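Local coordinates for acyl-CoA dehydrogenase (Thermus thermophilus, PDB 2Z1Q), which oxidises acyl-CoA thioesters to 2,3-dehydroacyl-CoA products with FAD as cofactor, probably passing the electrons to a separate acceptor, at the interface of chains A and B. Coordinates in Å, arbitrary orientation; residue numbers count along the deposited sequence, not the author numbering. Chains: chain A/B, Acyl-CoA dehydrogenase.

The interface of chains A and B. Residues chain A 370, 377-378, 385, 388-389; chain B 223, 388, 392.
B:Met223 pushes its thioether into chain A between A:Tyr378, A:Glu385 and A:Tyr388, a plug-in-socket contact across the two-fold interface of the deposited pair of acyl-CoA dehydrogenase-family chains; the structure alone does not show whether this pair is the working oligomer. This is the tight part. CG lies over the face of the A:Tyr378 ring, 3.8 Å from its centroid, and the methyl CE runs on to A:Tyr388, 3.3 Å from ring atom CD2, with SD close by. The Met chain runs roughly perpendicular to both tyrosine side chains. Its CG sits between backbone N and carbonyl carbon (chi1 87°), and a bend at chi3 (64°) turns the methyl toward A:Tyr388 and methylene CG of A:Glu385. The methionine backbone is tied down as well: B:Met223 N donates to the backbone O of A:Tyr378 at 3.1 Å, from above the carbonyl plane. Behind the socket, A:Arg389 grips the A:Glu385 carboxylate side-on, NE to OE1, and NH2 to OE2 at 2.8 Å, which should fix how that carboxylate is turned beside the methionine.

B:Arg392 closes the far flank with its aliphatic part: CB meets the A:Tyr378 ring at its edge, CG packs on CZ of A:Tyr388 at 3.4 Å, and A:Val370 CG1 lies over one face of the guanidinium.

Toward the two-fold axis two ordered waters take over much of the bridging. A:Tyr388 and B:Tyr388 reach toward each other from the two chains and touch at CE2, 3.5 Å apart. Rather than pairing directly, each phenol OH reaches a water that also contacts the other chain's Tyr388 backbone O: water 2 is 3.0 Å from A:Tyr388 OH, and water 1 is 2.9 Å from B:Tyr388 OH.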
ATOM      1  N   VAL A 370      -7.636   4.247  -4.836  1.00 21.05           N
ATOM      2  CA  VAL A 370      -8.376   2.997  -5.046  1.00 19.75           C
ATOM      3  C   VAL A 370      -9.496   2.930  -4.016  1.00 20.78           C
ATOM      4  O   VAL A 370     -10.644   2.600  -4.352  1.00 21.90           O
ATOM      5  CB  VAL A 370      -7.461   1.745  -4.884  1.00 20.01           C
ATOM      6  CG1 VAL A 370      -8.289   0.444  -4.942  1.00 19.97           C
ATOM      7  CG2 VAL A 370      -6.415   1.730  -5.993  1.00 19.62           C
ATOM      8  N   GLY A 377     -12.204   0.487  -7.900  1.00 22.48           N
ATOM      9  CA  GLY A 377     -10.777   0.802  -7.897  1.00 20.24           C
ATOM     10  C   GLY A 377      -9.950  -0.451  -8.089  1.00 19.79           C
ATOM     11  O   GLY A 377      -8.726  -0.418  -8.225  1.00 18.76           O
ATOM     12  N   TYR A 378     -10.663  -1.567  -8.107  1.00 19.04           N
ATOM     13  CA  TYR A 378     -10.090  -2.890  -8.259  1.00 18.98           C
ATOM     14  C   TYR A 378     -10.381  -3.461  -9.663  1.00 18.93           C
ATOM     15  O   TYR A 378     -10.071  -4.623  -9.940  1.00 18.52           O
ATOM     16  CB  TYR A 378     -10.704  -3.808  -7.180  1.00 18.71           C
ATOM     17  CG  TYR A 378      -9.865  -5.014  -6.841  1.00 17.56           C
ATOM     18  CD1 TYR A 378     -10.203  -6.283  -7.319  1.00 18.89           C
ATOM     19  CD2 TYR A 378      -8.725  -4.886  -6.055  1.00 17.55           C
ATOM     20  CE1 TYR A 378      -9.419  -7.387  -7.015  1.00 16.22           C
ATOM     21  CE2 TYR A 378      -7.932  -5.976  -5.750  1.00 18.29           C
ATOM     22  CZ  TYR A 378      -8.277  -7.220  -6.229  1.00 19.13           C
ATOM     23  OH  TYR A 378      -7.432  -8.264  -5.937  1.00 16.67           O
ATOM     24  N   GLU A 385      -6.838   1.740 -11.049  1.00 19.23           N
ATOM     25  CA  GLU A 385      -6.380   0.365 -10.838  1.00 18.56           C
ATOM     26  C   GLU A 385      -4.982   0.226 -11.428  1.00 17.90           C
ATOM     27  O   GLU A 385      -4.097  -0.334 -10.799  1.00 17.00           O
ATOM     28  CB  GLU A 385      -7.366  -0.629 -11.500  1.00 18.07           C
ATOM     29  CG  GLU A 385      -7.063  -2.106 -11.258  1.00 16.82           C
ATOM     30  CD  GLU A 385      -6.109  -2.711 -12.276  1.00 19.77           C
ATOM     31  OE1 GLU A 385      -5.627  -3.842 -12.057  1.00 23.24           O
ATOM     32  OE2 GLU A 385      -5.853  -2.075 -13.305  1.00 20.86           O
ATOM     33  N   TYR A 388      -2.269   2.217  -9.298  1.00 17.64           N
ATOM     34  CA  TYR A 388      -1.876   1.500  -8.075  1.00 15.64           C
ATOM     35  C   TYR A 388      -0.783   0.474  -8.361  1.00 16.44           C
ATOM     36  O   TYR A 388       0.180   0.367  -7.609  1.00 16.25           O
ATOM     37  CB  TYR A 388      -3.082   0.785  -7.480  1.00 14.19           C
ATOM     38  CG  TYR A 388      -2.792   0.012  -6.212  1.00 15.89           C
ATOM     39  CD1 TYR A 388      -2.727   0.666  -4.988  1.00 16.42           C
ATOM     40  CD2 TYR A 388      -2.613  -1.378  -6.232  1.00 15.21           C
ATOM     41  CE1 TYR A 388      -2.496  -0.029  -3.810  1.00 17.15           C
ATOM     42  CE2 TYR A 388      -2.386  -2.093  -5.045  1.00 17.98           C
ATOM     43  CZ  TYR A 388      -2.330  -1.406  -3.839  1.00 18.02           C
ATOM     44  OH  TYR A 388      -2.129  -2.069  -2.650  1.00 17.67           O
ATOM     45  N   ARG A 389      -0.927  -0.289  -9.443  1.00 14.92           N
ATOM     46  CA  ARG A 389       0.092  -1.280  -9.766  1.00 16.12           C
ATOM     47  C   ARG A 389       1.367  -0.603 -10.272  1.00 17.43           C
ATOM     48  O   ARG A 389       2.464  -0.989  -9.893  1.00 15.34           O
ATOM     49  CB  ARG A 389      -0.416  -2.268 -10.815  1.00 17.24           C
ATOM     50  CG  ARG A 389      -1.401  -3.293 -10.270  1.00 18.91           C
ATOM     51  CD  ARG A 389      -1.875  -4.254 -11.371  1.00 20.33           C
ATOM     52  NE  ARG A 389      -2.762  -3.609 -12.346  1.00 21.23           N
ATOM     53  CZ  ARG A 389      -2.414  -3.246 -13.583  1.00 23.82           C
ATOM     54  NH1 ARG A 389      -1.186  -3.459 -14.040  1.00 20.76           N
ATOM     55  NH2 ARG A 389      -3.318  -2.687 -14.386  1.00 24.80           N
TER
ATOM     56  N   MET B 223      -7.654  -6.412 -10.583  1.00 22.62           N
ATOM     57  CA  MET B 223      -6.211  -6.407 -10.343  1.00 23.29           C
ATOM     58  C   MET B 223      -5.712  -7.675  -9.663  1.00 21.95           C
ATOM     59  O   MET B 223      -4.552  -8.036  -9.829  1.00 23.57           O
ATOM     60  CB  MET B 223      -5.717  -5.151  -9.572  1.00 22.93           C
ATOM     61  CG  MET B 223      -5.758  -5.188  -8.067  1.00 24.88           C
ATOM     62  SD  MET B 223      -4.666  -4.026  -7.222  1.00 21.60           S
ATOM     63  CE  MET B 223      -5.369  -2.462  -7.738  1.00 20.67           C
ATOM     64  N   TYR B 388       0.319  -9.354  -3.108  1.00 17.58           N
ATOM     65  CA  TYR B 388       0.174  -7.911  -2.991  1.00 15.71           C
ATOM     66  C   TYR B 388      -1.121  -7.515  -3.696  1.00 17.54           C
ATOM     67  O   TYR B 388      -1.905  -6.719  -3.170  1.00 17.22           O
ATOM     68  CB  TYR B 388       1.342  -7.201  -3.665  1.00 16.98           C
ATOM     69  CG  TYR B 388       1.271  -5.690  -3.587  1.00 19.61           C
ATOM     70  CD1 TYR B 388       1.680  -5.022  -2.436  1.00 19.21           C
ATOM     71  CD2 TYR B 388       0.791  -4.929  -4.660  1.00 19.20           C
ATOM     72  CE1 TYR B 388       1.621  -3.641  -2.345  1.00 18.14           C
ATOM     73  CE2 TYR B 388       0.730  -3.534  -4.577  1.00 20.14           C
ATOM     74  CZ  TYR B 388       1.152  -2.904  -3.410  1.00 19.85           C
ATOM     75  OH  TYR B 388       1.131  -1.540  -3.267  1.00 20.44           O
ATOM     76  N   ARG B 392      -5.273  -6.305  -1.723  1.00 21.45           N
ATOM     77  CA  ARG B 392      -5.943  -5.026  -1.928  1.00 21.78           C
ATOM     78  C   ARG B 392      -7.478  -5.029  -1.770  1.00 21.08           C
ATOM     79  O   ARG B 392      -8.054  -4.081  -1.219  1.00 20.63           O
ATOM     80  CB  ARG B 392      -5.555  -4.473  -3.314  1.00 22.13           C
ATOM     81  CG  ARG B 392      -5.290  -2.971  -3.340  1.00 24.49           C
ATOM     82  CD  ARG B 392      -6.348  -2.299  -2.542  1.00 25.73           C
ATOM     83  NE  ARG B 392      -6.107  -0.928  -2.137  1.00 23.17           N
ATOM     84  CZ  ARG B 392      -6.935  -0.309  -1.306  1.00 21.52           C
ATOM     85  NH1 ARG B 392      -6.731   0.950  -0.934  1.00 22.95           N
ATOM     86  NH2 ARG B 392      -7.963  -0.986  -0.824  1.00 18.33           N
TER
HETATM   87  O   HOH W   1       0.765   0.718  -5.053  1.00 14.18           O
HETATM   88  O   HOH W   2      -1.707  -4.732  -1.392  1.00 20.63           O